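Local atomic coordinates of P-granule scaffold (Caenorhabditis japonica, PDB entry 5W4A), a protein that probably acts as a scaffold of germ-line P granules, with a role in RNA binding and in the mRNA repression linked to these granules. Residues E162-L166 with D167-D171; D188-E191 with V192-N196. All coordinates share one frame; numbering follows the deposited sequence.

Contact 1: residues E162-L166 with D167-D171; sequences ELCGL and DLDFD
A Schellman motif turns the chain after the 3-10 segment 162-165, with Leu-168 and Asp-167 reaching back to Leu-163 and Cys-164. Its two diagnostic bonds are present: Leu-168 N to Leu-163 O at 3.0 Å and, nested inside it, Asp-167 N to Cys-164 O at 3.1 Å. Both donors stand above the plane of their carbonyl. Asp-167 supplies the left-handed residue of the motif, with phi 54° and psi 37°. Leu-163 O also accepts from Leu-166 N at 3.0 Å, and its two donors come from opposite faces of the carbonyl plane. The apolar pair of the motif closes next to these bonds, its side chains crossing at a slant: Leu-163 CB meets Leu-168 CB at 3.8 Å while Leu-163 CD2 touches Leu-168 CD1. Leu-168 CD1 also reaches Leu-166 CB at 4.0 Å, so this methyl touches both leucines. Leu-168 is at once the N-cap of helix 169-179. On the first turn of that helix, Asp-169 CG lies beside its own backbone N (chi1 -50°), which carries the carboxylate toward Cys-164, with Asp-169 OD2 3.3 Å from Cys-164 SG. The partner of this OD2 is Asn-196 of helix 187-201, and Lys-134 of the second subunit forms salt bridges with Asp-169 OD1 and Asp-167 OD1. Asp-171 accepts from Thr-16 OG1 and from the amides of Tyr-17 and Phe-18. The buried carboxylates of Asp-169 and Asp-171 are thus answered by donors, which probably favours their ionised form.

Contact 2: residues D188-E191 with V192-N196; sequences DEVE and VIRDN
Glu-191 and Asp-195, one helical turn apart, run side by side and share a water that donates to Glu-191 OE2 and to Asp-195 OD2, each at 2.7 Å. The carboxylate planes are 40° apart and their OE2 and OD2 atoms stay 4.5 Å from each other, a spacing at which the bridging water probably eases the like charges. Glu-191 approaches with its CG, 3.8 Å from Asp-195 OD2, and its chain beyond CG is extended. One residue earlier, Arg-194 doubles back on Val-190. Its chain starts out extended and then bends at chi3 (-67°), laying one guanidinium face over Val-190 O and bringing NH2 to 3.7 Å from Val-190 CG1. Tyr-173 OH, bonded to NE, and Glu-182, in a salt bridge with NH2, hold the group there. Beneath these side chains the alpha-helical ladder sets the spacing: Arg-194 N reaches Val-190 O at 2.8 Å with an N-H...O angle of 173°, whereas Val-192 N to Asp-188 O is longer, at 3.3 Å. Ile-193 CG1 lies 3.4 Å from Glu-189 O. Outward from this frame, Val-190 and Ile-193 both rest on Phe-157 of helix 153-160, and on helix 169-179 Val-190 meets Thr-176 and Ile-193 meets Ala-172, while Val-192 packs on Leu-132 and Glu-189 pairs with Arg-128, both of the second subunit. Helix 187-201 thus packs on helices 153-160 and 169-179 of its own chain and also meets the second subunit.

How the contacts relate
Along the chain, helix 153-160 runs into contact 1, a short turn that redirects the backbone into helix 169-179; a loop then leads to helix 187-201, whose early turns form contact 2. Each is local: contact 1 closes only the tight turn between two helices, and contact 2 closes no loop. They stand in series, neither nested nor crossed, with centres about 11 Å apart. They nevertheless touch: the Asp-169 OD2 to Asn-196 ND2 bond, probable at 2.9 Å, is joined by Ile-193, which presses CG1 on Cys-164 SG at 3.7 Å. The start of helix 169-179 is thus pinned to helix 187-201. Lys-134 of the second subunit meets Asp-169 and Asn-196, joining both contacts at the dimer interface.

Contact 1: residues E162-L166 with D167-D171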
loop_
_atom_site.group_PDB
_atom_site.type_symbol
_atom_site.label_atom_id
_atom_site.label_comp_id
_atom_site.label_asym_id
_atom_site.label_seq_id
_atom_site.Cartn_x
_atom_site.Cartn_y
_atom_site.Cartn_z
ATOM N N GLU C 162 -3.049 4.960 -3.245
ATOM C CA GLU C 162 -3.031 3.711 -2.485
ATOM C C GLU C 162 -4.389 3.016 -2.521
ATOM O O GLU C 162 -4.460 1.803 -2.277
ATOM C CB GLU C 162 -2.615 3.975 -1.022
ATOM C CG GLU C 162 -1.162 4.417 -0.861
ATOM C CD GLU C 162 -0.178 3.336 -1.225
ATOM O OE1 GLU C 162 -0.401 2.151 -0.854
ATOM O OE2 GLU C 162 0.777 3.663 -1.960
ATOM N N LEU C 163 -5.466 3.743 -2.871
ATOM C CA LEU C 163 -6.771 3.084 -3.036
ATOM C C LEU C 163 -6.718 1.980 -4.085
ATOM O O LEU C 163 -7.462 0.999 -3.992
ATOM C CB LEU C 163 -7.840 4.124 -3.409
ATOM C CG LEU C 163 -8.171 5.067 -2.277
ATOM C CD1 LEU C 163 -8.967 6.267 -2.818
ATOM C CD2 LEU C 163 -8.958 4.365 -1.138
ATOM N N CYS C 164 -5.852 2.120 -5.100
ATOM C CA CYS C 164 -5.729 1.116 -6.141
ATOM C C CYS C 164 -5.240 -0.212 -5.579
ATOM O O CYS C 164 -5.544 -1.249 -6.156
ATOM C CB CYS C 164 -4.799 1.606 -7.241
ATOM S SG CYS C 164 -5.394 3.146 -8.027
ATOM N N GLY C 165 -4.563 -0.200 -4.420
ATOM C CA GLY C 165 -4.140 -1.432 -3.780
ATOM C C GLY C 165 -5.263 -2.218 -3.151
ATOM O O GLY C 165 -5.049 -3.381 -2.784
ATOM N N LEU C 166 -6.427 -1.586 -2.950
ATOM C CA LEU C 166 -7.668 -2.238 -2.537
ATOM C C LEU C 166 -8.641 -2.424 -3.703
ATOM O O LEU C 166 -9.831 -2.704 -3.492
ATOM C CB LEU C 166 -8.324 -1.420 -1.424
ATOM C CG LEU C 166 -7.490 -1.170 -0.168
ATOM C CD1 LEU C 166 -8.141 -0.140 0.743
ATOM C CD2 LEU C 166 -7.331 -2.494 0.552
ATOM N N ASP C 167 -8.146 -2.299 -4.935
ATOM C CA ASP C 167 -8.964 -2.325 -6.136
ATOM C C ASP C 167 -10.083 -1.290 -6.053
ATOM O O ASP C 167 -11.190 -1.494 -6.561
ATOM C CB ASP C 167 -9.499 -3.732 -6.412
ATOM C CG ASP C 167 -8.406 -4.692 -6.889
ATOM O OD1 ASP C 167 -7.262 -4.254 -7.148
ATOM O OD2 ASP C 167 -8.704 -5.906 -7.013
ATOM N N LEU C 168 -9.761 -0.134 -5.457
ATOM C CA LEU C 168 -10.626 1.044 -5.427
ATOM C C LEU C 168 -10.162 2.088 -6.442
ATOM O O LEU C 168 -10.283 3.301 -6.222
ATOM C CB LEU C 168 -10.688 1.609 -4.002
ATOM C CG LEU C 168 -11.405 0.705 -2.993
ATOM C CD1 LEU C 168 -11.281 1.260 -1.597
ATOM C CD2 LEU C 168 -12.878 0.489 -3.390
ATOM N N ASP C 169 -9.701 1.610 -7.603
ATOM C CA ASP C 169 -9.329 2.489 -8.710
ATOM C C ASP C 169 -10.430 3.475 -9.078
ATOM O O ASP C 169 -10.128 4.624 -9.416
ATOM C CB ASP C 169 -8.925 1.635 -9.920
ATOM C CG ASP C 169 -7.924 0.565 -9.539
ATOM O OD1 ASP C 169 -8.348 -0.437 -8.898
ATOM O OD2 ASP C 169 -6.722 0.775 -9.835
ATOM N N PHE C 170 -11.705 3.061 -9.027
ATOM C CA PHE C 170 -12.784 4.000 -9.302
ATOM C C PHE C 170 -12.717 5.215 -8.380
ATOM O O PHE C 170 -12.866 6.359 -8.823
ATOM C CB PHE C 170 -14.138 3.291 -9.150
ATOM C CG PHE C 170 -15.322 4.190 -9.261
ATOM C CD1 PHE C 170 -15.598 4.828 -10.477
ATOM C CD2 PHE C 170 -16.170 4.412 -8.183
ATOM C CE1 PHE C 170 -16.723 5.619 -10.613
ATOM C CE2 PHE C 170 -17.312 5.212 -8.331
ATOM C CZ PHE C 170 -17.563 5.816 -9.541
ATOM N N ASP C 171 -12.523 4.987 -7.088
ATOM C CA ASP C 171 -12.517 6.097 -6.146
ATOM C C ASP C 171 -11.319 7.000 -6.410
ATOM O O ASP C 171 -11.449 8.239 -6.351
ATOM C CB ASP C 171 -12.482 5.578 -4.711
ATOM C CG ASP C 171 -13.768 4.921 -4.268
ATOM O OD1 ASP C 171 -14.761 4.977 -5.038
ATOM O OD2 ASP C 171 -13.775 4.346 -3.143
#

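Contact 2: residues D188-E191 with V192-N196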
loop_
_atom_site.group_PDB
_atom_site.type_symbol
_atom_site.label_atom_id
_atom_site.label_comp_id
_atom_site.label_asym_id
_atom_site.label_seq_id
_atom_site.Cartn_x
_atom_site.Cartn_y
_atom_site.Cartn_z
ATOM N N ASP C 188 0.806 10.264 -16.403
ATOM C CA ASP C 188 1.021 8.869 -16.764
ATOM C C ASP C 188 0.420 7.927 -15.715
ATOM O O ASP C 188 -0.121 6.870 -16.059
ATOM C CB ASP C 188 2.517 8.607 -16.953
ATOM C CG ASP C 188 3.062 9.241 -18.235
ATOM O OD1 ASP C 188 2.269 9.842 -18.992
ATOM O OD2 ASP C 188 4.277 9.141 -18.464
ATOM N N GLU C 189 0.498 8.300 -14.441
ATOM C CA GLU C 189 -0.093 7.474 -13.400
ATOM C C GLU C 189 -1.616 7.529 -13.440
ATOM O O GLU C 189 -2.278 6.508 -13.223
ATOM C CB GLU C 189 0.422 7.915 -12.033
ATOM C CG GLU C 189 1.911 7.595 -11.851
ATOM C CD GLU C 189 2.601 8.416 -10.787
ATOM O OE1 GLU C 189 1.977 8.774 -9.762
ATOM O OE2 GLU C 189 3.818 8.737 -10.980
ATOM N N VAL C 190 -2.180 8.717 -13.697
ATOM C CA VAL C 190 -3.632 8.832 -13.843
ATOM C C VAL C 190 -4.116 7.926 -14.964
ATOM O O VAL C 190 -5.141 7.245 -14.835
ATOM C CB VAL C 190 -4.040 10.288 -14.088
ATOM C CG1 VAL C 190 -5.561 10.403 -14.401
ATOM C CG2 VAL C 190 -3.689 11.162 -12.888
ATOM N N GLU C 191 -3.346 7.848 -16.059
ATOM C CA GLU C 191 -3.735 6.966 -17.158
ATOM C C GLU C 191 -3.786 5.501 -16.730
ATOM O O GLU C 191 -4.694 4.770 -17.128
ATOM C CB GLU C 191 -2.801 7.162 -18.358
ATOM C CG GLU C 191 -3.223 6.314 -19.528
ATOM C CD GLU C 191 -2.321 6.458 -20.740
ATOM O OE1 GLU C 191 -1.092 6.630 -20.572
ATOM O OE2 GLU C 191 -2.860 6.383 -21.864
ATOM N N VAL C 192 -2.833 5.044 -15.903
ATOM C CA VAL C 192 -2.875 3.679 -15.404
ATOM C C VAL C 192 -4.123 3.450 -14.530
ATOM O O VAL C 192 -4.802 2.417 -14.640
ATOM C CB VAL C 192 -1.578 3.339 -14.639
ATOM C CG1 VAL C 192 -1.692 1.951 -14.017
ATOM C CG2 VAL C 192 -0.367 3.458 -15.558
ATOM N N ILE C 193 -4.425 4.390 -13.628
ATOM C CA ILE C 193 -5.600 4.282 -12.770
ATOM C C ILE C 193 -6.863 4.215 -13.617
ATOM O O ILE C 193 -7.738 3.374 -13.382
ATOM C CB ILE C 193 -5.667 5.456 -11.779
ATOM C CG1 ILE C 193 -4.474 5.401 -10.828
ATOM C CG2 ILE C 193 -6.973 5.426 -10.970
ATOM C CD1 ILE C 193 -4.365 6.576 -9.878
ATOM N N ARG C 194 -6.970 5.122 -14.578
ATOM C CA ARG C 194 -8.108 5.121 -15.502
ATOM C C ARG C 194 -8.228 3.781 -16.207
ATOM O O ARG C 194 -9.317 3.198 -16.289
ATOM C CB ARG C 194 -7.955 6.240 -16.507
ATOM C CG ARG C 194 -9.127 6.378 -17.498
ATOM C CD ARG C 194 -8.840 7.470 -18.528
ATOM N NE ARG C 194 -8.802 8.824 -17.964
ATOM C CZ ARG C 194 -7.716 9.610 -17.860
ATOM N NH1 ARG C 194 -6.514 9.215 -18.285
ATOM N NH2 ARG C 194 -7.835 10.822 -17.322
ATOM N N ASP C 195 -7.113 3.270 -16.725
ATOM C CA ASP C 195 -7.150 2.002 -17.444
ATOM C C ASP C 195 -7.520 0.833 -16.540
ATOM O O ASP C 195 -8.234 -0.072 -16.979
ATOM C CB ASP C 195 -5.821 1.757 -18.151
ATOM C CG ASP C 195 -5.661 2.616 -19.400
ATOM O OD1 ASP C 195 -6.668 3.196 -19.876
ATOM O OD2 ASP C 195 -4.521 2.738 -19.910
ATOM N N ASN C 196 -7.071 0.831 -15.268
ATOM C CA ASN C 196 -7.510 -0.187 -14.312
ATOM C C ASN C 196 -9.030 -0.173 -14.144
ATOM O O ASN C 196 -9.679 -1.222 -14.133
ATOM C CB ASN C 196 -6.862 0.022 -12.946
ATOM C CG ASN C 196 -5.389 -0.315 -12.939
ATOM O OD1 ASN C 196 -4.823 -0.878 -13.903
ATOM N ND2 ASN C 196 -4.741 0.041 -11.827
HETATM O O HOH W 1 -3.942 3.957 -22.197
#